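Local coordinates for phycocyanobilin lyase subunit alpha (Nostoc sp. PCC 7120, PDB 5N3U), which associates with CpcF to form a lyase that is probably required for attaching the chromophore to the phycocyanin subunit CpcA, at residues I164-Q168 with A185-T190; Y148-E153 with R177-A182; G131-A135 with P169-H173. One frame throughout, in Å; residues are numbered along the deposited sequence. Where two conformers were deposited one is given.

In the fold
All three contacts lie on the same side of the chain's centre, and their segments alternate along the sequence. Contact 2 is the buried one, about 10 Å from that centre, and pairs helix 148-157 with helix 176-190. Contact 1 uses the later part of helix 176-190 against helix 164-167 and is partly buried; it is almost wholly apolar. Contact 3, about 20 Å out, joins two loops by an aromatic face and a histidine-to-carbonyl hydrogen bond, whereas contact 2 adds a salt bridge to its aliphatic packing. Leu152 links contacts 1 and 2 through Ile167 and Ala185, and Tyr148 of contact 2 touches Ala135 of contact 3.

Contact 1: residues I164-Q168 with A185-T190; sequences IPLIQ and AMYQLT
The flat amide of Gln168 has the Met186 methyl over one of its faces, with CE 3.8 Å from OE1 and almost as near to CD. The same methyl also touches CB and CG of Gln168, lying against the flank of the glutamine chain as well as its end. The Gln168 chain is extended beyond CG, and Met186 crosses it at about a right angle. Bends at chi2 (-56°) and chi3 (-69°) fold the methionine back so that its sulfur and methyl, rather than a straight chain, fill the approach to 164-168.

A second flat group, the carbonyl of Met186, receives two bonds from opposite faces of its plane: the backbone N of Thr190 on one, and Thr190 OG1, 2.8 Å from Met186 O, on the other. The hydroxyl sits about 40° out of the carbonyl plane. This pins the threonine's rotation, and CG2 meets Ile164 CD1 at 3.9 Å.

The remaining contacts are aliphatic. Ile167 divides its branches: CG2 packs beside Met186 SD (3.8 Å) and reaches Ala185 CB, while CD1 comes within 3.6 Å of Leu189 CD1, the two side chains lying roughly perpendicular. Ile164 slides past Leu189 in the opposite direction, CG1 lying 3.8 Å from Leu189 CB, and its CG2 points to Met186 CE at 3.9 Å. No hydrogen bond joins the segments; the contact between them is made by side-chain packing.

The contact belongs to the region matching HEAT repeats, which in general stack helices into a solenoid. Short helix 164-167 rests here on the C-terminal end of helix 176-190. Ile167 also touches Leu152 and Leu155 of helix 148-157, and Tyr195 of helix 193-203 packs on Gln168, Met186 and Thr190.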
ATOM      1  N   ILE A 164      -7.909  28.264 -27.753  1.00 25.76           N
ATOM      2  CA  ILE A 164      -7.831  29.264 -26.685  1.00 23.74           C
ATOM      3  C   ILE A 164      -9.109  30.007 -26.403  1.00 22.02           C
ATOM      4  O   ILE A 164      -9.504  30.074 -25.276  1.00 24.83           O
ATOM      5  CB  ILE A 164      -6.671  30.271 -26.924  1.00 26.61           C
ATOM      6  CG1 ILE A 164      -5.349  29.561 -26.636  1.00 27.27           C
ATOM      7  CG2 ILE A 164      -6.818  31.526 -26.041  1.00 28.16           C
ATOM      8  CD1 ILE A 164      -4.096  30.253 -27.213  1.00 30.92           C
ATOM      9  N   PRO A 165      -9.774  30.595 -27.409  1.00 29.37           N
ATOM     10  CA  PRO A 165     -10.982  31.394 -27.115  1.00 26.16           C
ATOM     11  C   PRO A 165     -12.137  30.519 -26.591  1.00 28.31           C
ATOM     12  O   PRO A 165     -13.013  31.013 -25.913  1.00 27.98           O
ATOM     13  CB  PRO A 165     -11.408  31.920 -28.470  1.00 30.21           C
ATOM     14  CG  PRO A 165     -10.348  31.621 -29.420  1.00 31.63           C
ATOM     15  CD  PRO A 165      -9.413  30.608 -28.830  1.00 27.25           C
ATOM     16  N   LEU A 166     -12.110  29.194 -26.884  1.00 26.22           N
ATOM     17  CA  LEU A 166     -13.102  28.281 -26.337  1.00 24.57           C
ATOM     18  C   LEU A 166     -12.766  27.852 -24.915  1.00 24.26           C
ATOM     19  O   LEU A 166     -13.639  27.635 -24.106  1.00 22.27           O
ATOM     20  CB  LEU A 166     -13.213  27.067 -27.202  1.00 27.43           C
ATOM     21  CG  LEU A 166     -13.417  27.271 -28.690  1.00 32.70           C
ATOM     22  CD1 LEU A 166     -13.458  25.881 -29.335  1.00 34.10           C
ATOM     23  CD2 LEU A 166     -14.693  28.020 -29.011  1.00 35.51           C
ATOM     24  N   ILE A 167     -11.483  27.836 -24.604  1.00 22.71           N
ATOM     25  CA  ILE A 167     -10.989  27.449 -23.339  1.00 20.58           C
ATOM     26  C   ILE A 167     -11.079  28.556 -22.318  1.00 21.48           C
ATOM     27  O   ILE A 167     -11.512  28.322 -21.174  1.00 20.26           O
ATOM     28  CB  ILE A 167      -9.527  26.960 -23.455  1.00 21.78           C
ATOM     29  CG1 ILE A 167      -9.476  25.674 -24.248  1.00 22.24           C
ATOM     30  CG2 ILE A 167      -8.927  26.769 -22.071  1.00 22.27           C
ATOM     31  CD1 ILE A 167      -8.088  25.289 -24.629  1.00 24.84           C
ATOM     32  N   GLN A 168     -10.699  29.772 -22.708  1.00 22.47           N
ATOM     33  CA  GLN A 168     -10.611  30.891 -21.772  1.00 22.07           C
ATOM     34  C   GLN A 168     -11.837  31.160 -20.905  1.00 20.65           C
ATOM     35  O   GLN A 168     -11.702  31.296 -19.734  1.00 21.17           O
ATOM     36  CB  GLN A 168     -10.256  32.156 -22.554  1.00 25.65           C
ATOM     37  CG  GLN A 168      -9.985  33.328 -21.635  1.00 29.88           C
ATOM     38  CD  GLN A 168      -9.145  34.448 -22.336  1.00 37.12           C
ATOM     39  OE1 GLN A 168      -8.769  34.328 -23.507  1.00 40.76           O
ATOM     40  NE2 GLN A 168      -8.770  35.461 -21.581  1.00 37.98           N
ATOM     41  N   ALA A 185      -4.494  24.668 -19.023  1.00 19.44           N
ATOM     42  CA  ALA A 185      -4.486  24.751 -20.452  1.00 19.50           C
ATOM     43  C   ALA A 185      -4.126  26.155 -20.970  1.00 20.05           C
ATOM     44  O   ALA A 185      -3.336  26.308 -21.908  1.00 20.00           O
ATOM     45  CB  ALA A 185      -5.800  24.359 -21.011  1.00 20.20           C
ATOM     46  N   MET A 186      -4.659  27.167 -20.299  1.00 20.37           N
ATOM     47  CA  MET A 186      -4.338  28.510 -20.747  1.00 20.77           C
ATOM     48  C   MET A 186      -2.834  28.809 -20.653  1.00 21.94           C
ATOM     49  O   MET A 186      -2.243  29.430 -21.559  1.00 24.39           O
ATOM     50  CB  MET A 186      -5.179  29.489 -19.964  1.00 22.90           C
ATOM     51  CG  MET A 186      -6.661  29.599 -20.418  1.00 23.56           C
ATOM     52  SD  MET A 186      -6.909  30.015 -22.118  1.00 24.11           S
ATOM     53  CE  MET A 186      -6.327  31.777 -22.177  1.00 28.27           C
ATOM     54  N   TYR A 187      -2.237  28.422 -19.554  1.00 20.13           N
ATOM     55  CA  TYR A 187      -0.788  28.543 -19.442  1.00 22.67           C
ATOM     56  C   TYR A 187      -0.017  27.787 -20.520  1.00 24.84           C
ATOM     57  O   TYR A 187       0.898  28.310 -21.194  1.00 23.78           O
ATOM     58  CB  TYR A 187      -0.321  28.141 -18.088  1.00 23.85           C
ATOM     59  CG  TYR A 187       1.179  28.447 -17.957  1.00 25.27           C
ATOM     60  CD1 TYR A 187       2.148  27.514 -18.361  1.00 26.88           C
ATOM     61  CD2 TYR A 187       1.605  29.669 -17.482  1.00 26.75           C
ATOM     62  CE1 TYR A 187       3.513  27.804 -18.257  1.00 29.36           C
ATOM     63  CE2 TYR A 187       2.963  29.971 -17.375  1.00 27.81           C
ATOM     64  CZ  TYR A 187       3.906  29.049 -17.773  1.00 30.79           C
ATOM     65  OH  TYR A 187       5.253  29.315 -17.693  1.00 34.65           O
ATOM     66  N   GLN A 188      -0.390  26.535 -20.770  1.00 26.21           N
ATOM     67  CA  GLN A 188       0.301  25.798 -21.776  1.00 23.56           C
ATOM     68  C   GLN A 188       0.206  26.382 -23.093  1.00 25.51           C
ATOM     69  O   GLN A 188       1.163  26.366 -23.833  1.00 26.71           O
ATOM     70  CB  GLN A 188      -0.167  24.326 -21.849  1.00 28.24           C
ATOM     71  CG  GLN A 188       0.220  23.538 -20.675  1.00 28.59           C
ATOM     72  CD  GLN A 188      -0.329  22.085 -20.766  1.00 34.21           C
ATOM     73  OE1 GLN A 188      -1.539  21.848 -20.747  1.00 33.78           O
ATOM     74  NE2 GLN A 188       0.528  21.168 -20.816  1.00 32.69           N
ATOM     75  N   LEU A 189      -0.941  26.927 -23.443  1.00 22.61           N
ATOM     76  CA  LEU A 189      -1.144  27.438 -24.758  1.00 22.34           C
ATOM     77  C   LEU A 189      -0.711  28.890 -24.970  1.00 27.48           C
ATOM     78  O   LEU A 189      -0.496  29.258 -26.110  1.00 25.02           O
ATOM     79  CB  LEU A 189      -2.602  27.345 -25.163  1.00 24.94           C
ATOM     80  CG  LEU A 189      -3.102  25.867 -25.141  1.00 26.90           C
ATOM     81  CD1 LEU A 189      -4.612  25.767 -25.311  1.00 27.12           C
ATOM     82  CD2 LEU A 189      -2.454  25.081 -26.265  1.00 28.44           C
ATOM     83  N   THR A 190      -0.669  29.687 -23.935  1.00 24.31           N
ATOM     84  CA  THR A 190      -0.193  31.066 -24.054  1.00 27.34           C
ATOM     85  C   THR A 190       1.141  31.420 -23.341  1.00 32.25           C
ATOM     86  O   THR A 190       1.701  32.494 -23.572  1.00 28.93           O
ATOM     87  CB  THR A 190      -1.233  32.048 -23.422  1.00 23.79           C
ATOM     88  OG1 THR A 190      -1.204  31.956 -22.012  1.00 23.30           O
ATOM     89  CG2 THR A 190      -2.659  31.847 -23.925  1.00 28.88           C
TER

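Contact 2: residues Y148-E153 with R177-A182; sequences YEAVLE and RVQCAA
Glu149 and Arg177 cross obliquely, their carboxylate and guanidinium planes turned 61° apart. The glutamate, extended with CG anti to the backbone N, reaches across to the arginine, whose chain bends at chi3 to meet it. Arg177 NE donates to Glu149 OE1 at 3.0 Å, close to the guanidinium plane and on the syn lone pair of the oxygen. With the planes twisted so, Arg177 NH2 makes two weak bonds, one to Glu149 OE1 and a short, strongly bent one to Glu149 OE2 (2.8 Å, 120° at the hydrogen). A water lies between Glu149 OE2 and Arg177 O.

Segments 148-153 and 177-182, of helices 148-157 and 176-190, run nearly parallel (3°), their axes 8.4 Å apart at the closest. With the short helix 164-167 coming between them in sequence, this side-by-side stacking is that of an alpha-solenoid, as in HEAT repeat proteins. Ala181 sits where the helices face each other, its CB 3.5 Å from Glu149 O and also touching the CG atoms of Glu149 and Glu153. Leu152 lies across Val178 at about a right angle, CD1 being 4.0 Å from Val178 CG1. Tyr148 meets Val178 through CB, while its ring leads away to Phe170.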
ATOM      1  N   TYR A 148     -15.182  17.898 -18.789  1.00 16.35           N
ATOM      2  CA  TYR A 148     -14.484  19.153 -19.148  1.00 17.60           C
ATOM      3  C   TYR A 148     -13.081  19.210 -18.620  1.00 17.22           C
ATOM      4  O   TYR A 148     -12.166  19.703 -19.328  1.00 17.46           O
ATOM      5  CB  TYR A 148     -15.323  20.368 -18.650  1.00 17.43           C
ATOM      6  CG  TYR A 148     -16.637  20.534 -19.431  1.00 18.39           C
ATOM      7  CD1 TYR A 148     -16.630  20.960 -20.751  1.00 18.99           C
ATOM      8  CD2 TYR A 148     -17.841  20.214 -18.855  1.00 19.35           C
ATOM      9  CE1 TYR A 148     -17.776  21.159 -21.435  1.00 21.74           C
ATOM     10  CE2 TYR A 148     -19.011  20.324 -19.556  1.00 20.93           C
ATOM     11  CZ  TYR A 148     -18.996  20.787 -20.822  1.00 21.41           C
ATOM     12  OH  TYR A 148     -20.134  20.918 -21.556  1.00 20.69           O
ATOM     13  N   GLU A 149     -12.870  18.758 -17.398  1.00 20.18           N
ATOM     14  CA  GLU A 149     -11.562  18.762 -16.843  1.00 20.32           C
ATOM     15  C   GLU A 149     -10.535  18.105 -17.758  1.00 23.97           C
ATOM     16  O   GLU A 149      -9.503  18.689 -18.094  1.00 18.71           O
ATOM     17  CB  GLU A 149     -11.585  18.125 -15.449  1.00 24.92           C
ATOM     18  CG  GLU A 149     -10.224  18.003 -14.737  1.00 29.78           C
ATOM     19  CD  GLU A 149     -10.334  17.496 -13.265  1.00 35.40           C
ATOM     20  OE1 GLU A 149     -11.436  17.118 -12.821  1.00 35.94           O
ATOM     21  OE2 GLU A 149      -9.342  17.583 -12.490  1.00 26.48           O
ATOM     22  N   ALA A 150     -10.801  16.848 -18.135  1.00 18.48           N
ATOM     23  CA  ALA A 150      -9.892  16.081 -19.004  1.00 19.43           C
ATOM     24  C   ALA A 150      -9.815  16.651 -20.353  1.00 17.03           C
ATOM     25  O   ALA A 150      -8.739  16.680 -20.941  1.00 18.60           O
ATOM     26  CB  ALA A 150     -10.419  14.653 -19.073  1.00 20.53           C
ATOM     27  N   VAL A 151     -10.887  17.174 -20.896  1.00 15.24           N
ATOM     28  CA  VAL A 151     -10.857  17.724 -22.246  1.00 17.77           C
ATOM     29  C   VAL A 151      -9.963  18.981 -22.316  1.00 20.34           C
ATOM     30  O   VAL A 151      -9.162  19.185 -23.257  1.00 16.80           O
ATOM     31  CB  VAL A 151     -12.275  18.083 -22.759  1.00 17.98           C
ATOM     32  CG1 VAL A 151     -12.250  19.005 -23.965  1.00 18.24           C
ATOM     33  CG2 VAL A 151     -13.083  16.789 -23.053  1.00 18.29           C
ATOM     34  N   LEU A 152     -10.141  19.835 -21.339  1.00 18.24           N
ATOM     35  CA  LEU A 152      -9.339  21.074 -21.297  1.00 18.93           C
ATOM     36  C   LEU A 152      -7.851  20.702 -21.093  1.00 18.20           C
ATOM     37  O   LEU A 152      -6.997  21.232 -21.748  1.00 20.36           O
ATOM     38  CB  LEU A 152      -9.796  21.931 -20.123  1.00 19.10           C
ATOM     39  CG  LEU A 152     -11.176  22.604 -20.359  1.00 20.17           C
ATOM     40  CD1 LEU A 152     -11.771  23.053 -19.067  1.00 20.33           C
ATOM     41  CD2 LEU A 152     -11.152  23.651 -21.465  1.00 23.48           C
ATOM     42  N   GLU A 153      -7.570  19.843 -20.158  1.00 20.83           N
ATOM     43  CA  GLU A 153      -6.194  19.416 -19.927  1.00 23.19           C
ATOM     44  C   GLU A 153      -5.652  18.842 -21.219  1.00 22.02           C
ATOM     45  O   GLU A 153      -4.515  19.155 -21.622  1.00 21.64           O
ATOM     46  CB  GLU A 153      -6.148  18.348 -18.867  1.00 25.79           C
ATOM     47  CG  GLU A 153      -6.301  18.931 -17.500  1.00 28.76           C
ATOM     48  CD  GLU A 153      -6.118  17.915 -16.403  1.00 41.68           C
ATOM     49  OE1 GLU A 153      -6.111  16.679 -16.677  1.00 43.55           O
ATOM     50  OE2 GLU A 153      -5.998  18.360 -15.241  1.00 41.38           O
ATOM     51  N   ARG A 177     -12.539  22.368 -10.119  1.00 25.23           N
ATOM     52  CA  ARG A 177     -11.694  21.513 -10.923  1.00 25.96           C
ATOM     53  C   ARG A 177     -11.653  21.887 -12.326  1.00 20.77           C
ATOM     54  O   ARG A 177     -10.608  21.763 -12.982  1.00 20.93           O
ATOM     55  CB  ARG A 177     -12.136  20.039 -10.742  1.00 32.41           C
ATOM     56  CG  ARG A 177     -11.683  19.599  -9.313  1.00 42.26           C
ATOM     57  CD  ARG A 177     -12.088  18.161  -8.928  1.00 53.89           C
ATOM     58  NE  ARG A 177     -11.345  17.228  -9.783  1.00 58.22           N
ATOM     59  CZ  ARG A 177     -10.387  16.373  -9.434  1.00 50.65           C
ATOM     60  NH1 ARG A 177     -10.021  16.151  -8.169  1.00 54.07           N
ATOM     61  NH2 ARG A 177      -9.798  15.698 -10.408  1.00 52.52           N
ATOM     62  N   VAL A 178     -12.772  22.363 -12.860  1.00 19.83           N
ATOM     63  CA  VAL A 178     -12.807  22.838 -14.255  1.00 19.51           C
ATOM     64  C   VAL A 178     -11.972  24.125 -14.421  1.00 22.36           C
ATOM     65  O   VAL A 178     -11.270  24.337 -15.431  1.00 18.10           O
ATOM     66  CB  VAL A 178     -14.251  22.997 -14.706  1.00 22.34           C
ATOM     67  CG1 VAL A 178     -14.326  23.612 -16.030  1.00 22.21           C
ATOM     68  CG2 VAL A 178     -14.955  21.597 -14.658  1.00 20.91           C
ATOM     69  N   GLN A 179     -12.085  25.012 -13.446  1.00 20.88           N
ATOM     70  CA  GLN A 179     -11.293  26.250 -13.545  1.00 22.02           C
ATOM     71  C   GLN A 179      -9.804  25.990 -13.510  1.00 19.74           C
ATOM     72  O   GLN A 179      -9.044  26.668 -14.222  1.00 21.90           O
ATOM     73  CB  GLN A 179     -11.644  27.173 -12.383  1.00 24.46           C
ATOM     74  CG  GLN A 179     -13.040  27.641 -12.442  1.00 25.04           C
ATOM     75  CD  GLN A 179     -13.389  28.499 -11.238  1.00 36.97           C
ATOM     76  OE1 GLN A 179     -13.313  28.070 -10.095  1.00 39.99           O
ATOM     77  NE2 GLN A 179     -13.777  29.707 -11.513  1.00 37.88           N
ATOM     78  N   CYS A 180      -9.392  25.041 -12.688  1.00 19.23           N
ATOM     79  CA  CYS A 180      -7.994  24.647 -12.584  0.52 20.83           C
ATOM     80  C   CYS A 180      -7.467  24.084 -13.889  1.00 19.35           C
ATOM     81  O   CYS A 180      -6.360  24.433 -14.360  1.00 20.23           O
ATOM     82  CB  CYS A 180      -7.866  23.654 -11.455  0.52 23.10           C
ATOM     83  SG  CYS A 180      -6.202  23.187 -10.986  0.52 25.29           S
ATOM     84  N   ALA A 181      -8.267  23.184 -14.514  1.00 19.92           N
ATOM     85  CA  ALA A 181      -7.899  22.679 -15.795  1.00 18.62           C
ATOM     86  C   ALA A 181      -7.776  23.753 -16.869  1.00 21.34           C
ATOM     87  O   ALA A 181      -6.867  23.679 -17.731  1.00 20.31           O
ATOM     88  CB  ALA A 181      -8.866  21.598 -16.162  1.00 22.58           C
ATOM     89  N   ALA A 182      -8.711  24.743 -16.873  1.00 19.97           N
ATOM     90  CA  ALA A 182      -8.680  25.829 -17.820  1.00 20.05           C
ATOM     91  C   ALA A 182      -7.414  26.692 -17.563  1.00 19.20           C
ATOM     92  O   ALA A 182      -6.747  27.082 -18.508  1.00 19.91           O
ATOM     93  CB  ALA A 182      -9.925  26.679 -17.700  1.00 23.64           C
TER
HETATM   94  O   HOH W   1      -8.486  20.098 -12.489  1.00 29.03           O

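Contact 3: residues G131-A135 with P169-H173; sequences GVAQA and PFLEH
Phe170 pushes its ring against Val132, and its side chain is met at nearly every step. CB is still 4.4 Å from Val132 CG2. With CG anti to the carbonyl carbon (chi1 -72°), the ring is brought close to 131-135 and lies with one face against that methyl. CG, CD1 and CD2 are all close to Val132 CG2, CD2 at 3.8 Å. The methyl stands almost centrally over the face, 3.8 Å from the ring centroid and only 10° off the ring normal, a CH-pi contact. Farther out, CE2 meets Ala135 CB at 3.9 Å, and CE1 and CZ approach the peptide joining Gly131 to Val132, CZ coming within 3.7 Å of Gly131 C. Val132 CG2 also packs on the backbone of 169-173, 3.5 Å from Pro169 O.

His173 adds the polar grip. Its CG is anti to the backbone N (chi1 -165°), which brings the imidazole up to Ala135. There NE2 donates to Ala135 O at 2.9 Å, arriving in the carbonyl plane on a lone pair, though the oxygen is tilted somewhat from the ring plane. Ala135 CB lies at the ring's edge, 3.4 Å from NE2, so the alanine meets the histidine through both its carbonyl and its methyl. The other ring nitrogen, ND1, is hydrogen-bonded to Val175 N, and with both nitrogens engaged the imidazole's rotation is fixed.

Loops between the helices of a HEAT-type solenoid meet here, 131-135 and 169-173 lying in separate stretches that match HEAT repeats; one precedes helix 148-157, the other helix 176-190. Phe170 is backed by Tyr148 and Leu152 of helix 148-157 and by Val178 and Ala182 of helix 176-190, while His173 rests on Val178 and Leu144.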
ATOM      1  N   GLY A 131     -20.034  25.908 -25.010  1.00 29.76           N
ATOM      2  CA  GLY A 131     -19.259  26.620 -24.001  1.00 31.13           C
ATOM      3  C   GLY A 131     -19.639  26.443 -22.561  1.00 28.84           C
ATOM      4  O   GLY A 131     -20.285  25.454 -22.186  1.00 25.46           O
ATOM      5  N   VAL A 132     -19.378  27.451 -21.735  1.00 24.68           N
ATOM      6  CA  VAL A 132     -19.630  27.348 -20.286  1.00 26.58           C
ATOM      7  C   VAL A 132     -21.075  27.297 -19.976  1.00 29.16           C
ATOM      8  O   VAL A 132     -21.515  26.557 -19.093  1.00 27.86           O
ATOM      9  CB  VAL A 132     -19.003  28.518 -19.497  1.00 36.37           C
ATOM     10  CG1 VAL A 132     -19.612  28.696 -18.088  1.00 38.36           C
ATOM     11  CG2 VAL A 132     -17.562  28.270 -19.348  1.00 36.20           C
ATOM     12  N   ALA A 133     -21.868  28.026 -20.738  1.00 27.83           N
ATOM     13  CA  ALA A 133     -23.319  28.043 -20.478  1.00 30.60           C
ATOM     14  C   ALA A 133     -23.893  26.654 -20.562  1.00 30.66           C
ATOM     15  O   ALA A 133     -24.773  26.354 -19.825  1.00 29.50           O
ATOM     16  CB  ALA A 133     -24.038  28.936 -21.492  1.00 34.50           C
ATOM     17  N   GLN A 134     -23.378  25.805 -21.445  1.00 28.63           N
ATOM     18  CA  GLN A 134     -23.924  24.437 -21.597  1.00 26.45           C
ATOM     19  C   GLN A 134     -23.234  23.431 -20.733  1.00 26.72           C
ATOM     20  O   GLN A 134     -23.604  22.270 -20.768  1.00 25.16           O
ATOM     21  CB  GLN A 134     -23.859  24.018 -23.047  1.00 29.27           C
ATOM     22  CG  GLN A 134     -24.679  25.031 -23.887  1.00 41.42           C
ATOM     23  CD  GLN A 134     -25.385  24.456 -25.096  1.00 42.45           C
ATOM     24  OE1 GLN A 134     -25.276  23.263 -25.428  1.00 49.45           O
ATOM     25  NE2 GLN A 134     -26.085  25.319 -25.780  1.00 43.55           N
ATOM     26  N   ALA A 135     -22.252  23.866 -19.924  1.00 25.14           N
ATOM     27  CA  ALA A 135     -21.404  22.963 -19.159  1.00 23.87           C
ATOM     28  C   ALA A 135     -22.022  22.691 -17.806  1.00 26.38           C
ATOM     29  O   ALA A 135     -21.434  22.975 -16.752  1.00 23.20           O
ATOM     30  CB  ALA A 135     -19.997  23.509 -19.054  1.00 24.69           C
ATOM     31  N   PRO A 169     -13.078  31.049 -21.466  1.00 19.56           N
ATOM     32  CA  PRO A 169     -14.275  31.181 -20.668  1.00 22.17           C
ATOM     33  C   PRO A 169     -14.421  30.197 -19.496  1.00 22.70           C
ATOM     34  O   PRO A 169     -15.017  30.482 -18.431  1.00 21.62           O
ATOM     35  CB  PRO A 169     -15.357  30.982 -21.712  1.00 24.37           C
ATOM     36  CG  PRO A 169     -14.761  31.451 -22.938  1.00 25.43           C
ATOM     37  CD  PRO A 169     -13.380  30.916 -22.865  1.00 21.77           C
ATOM     38  N   PHE A 170     -13.831  29.000 -19.631  1.00 20.96           N
ATOM     39  CA  PHE A 170     -13.898  28.021 -18.552  1.00 19.67           C
ATOM     40  C   PHE A 170     -13.136  28.415 -17.343  1.00 21.51           C
ATOM     41  O   PHE A 170     -13.310  27.819 -16.264  1.00 21.19           O
ATOM     42  CB  PHE A 170     -13.475  26.607 -19.044  1.00 20.32           C
ATOM     43  CG  PHE A 170     -14.526  25.961 -19.952  1.00 20.44           C
ATOM     44  CD1 PHE A 170     -14.611  26.313 -21.267  1.00 19.53           C
ATOM     45  CD2 PHE A 170     -15.483  25.121 -19.421  1.00 19.48           C
ATOM     46  CE1 PHE A 170     -15.587  25.761 -22.091  1.00 24.28           C
ATOM     47  CE2 PHE A 170     -16.477  24.548 -20.233  1.00 20.40           C
ATOM     48  CZ  PHE A 170     -16.508  24.855 -21.553  1.00 20.10           C
ATOM     49  N   LEU A 171     -12.312  29.472 -17.432  1.00 20.80           N
ATOM     50  CA  LEU A 171     -11.741  29.929 -16.179  1.00 24.01           C
ATOM     51  C   LEU A 171     -12.796  30.413 -15.180  1.00 25.81           C
ATOM     52  O   LEU A 171     -12.453  30.543 -13.990  1.00 27.42           O
ATOM     53  CB  LEU A 171     -10.738  31.072 -16.413  1.00 24.02           C
ATOM     54  CG  LEU A 171      -9.460  30.743 -17.163  1.00 22.57           C
ATOM     55  CD1 LEU A 171      -8.874  31.996 -17.839  1.00 25.36           C
ATOM     56  CD2 LEU A 171      -8.410  30.086 -16.232  1.00 24.26           C
ATOM     57  N   GLU A 172     -14.001  30.776 -15.661  1.00 24.86           N
ATOM     58  CA  GLU A 172     -15.159  31.197 -14.797  1.00 29.67           C
ATOM     59  C   GLU A 172     -16.221  30.135 -14.627  1.00 30.50           C
ATOM     60  O   GLU A 172     -17.286  30.386 -14.102  1.00 27.57           O
ATOM     61  CB  GLU A 172     -15.777  32.554 -15.339  1.00 33.57           C
ATOM     62  CG  GLU A 172     -14.648  33.598 -15.361  1.00 43.32           C
ATOM     63  CD  GLU A 172     -15.076  35.048 -15.660  1.00 56.01           C
ATOM     64  OE1 GLU A 172     -16.131  35.196 -16.325  1.00 60.28           O
ATOM     65  OE2 GLU A 172     -14.335  36.027 -15.280  1.00 54.74           O
ATOM     66  N   HIS A 173     -15.899  28.896 -15.002  1.00 26.65           N
ATOM     67  CA  HIS A 173     -16.846  27.816 -14.730  1.00 24.97           C
ATOM     68  C   HIS A 173     -17.084  27.722 -13.217  1.00 25.22           C
ATOM     69  O   HIS A 173     -16.170  27.908 -12.424  1.00 25.44           O
ATOM     70  CB  HIS A 173     -16.287  26.478 -15.284  1.00 24.78           C
ATOM     71  CG  HIS A 173     -17.326  25.408 -15.357  1.00 23.94           C
ATOM     72  ND1 HIS A 173     -17.695  24.690 -14.262  1.00 23.89           N
ATOM     73  CD2 HIS A 173     -18.091  24.978 -16.364  1.00 23.60           C
ATOM     74  CE1 HIS A 173     -18.682  23.860 -14.576  1.00 22.52           C
ATOM     75  NE2 HIS A 173     -18.922  24.021 -15.855  1.00 24.77           N
TER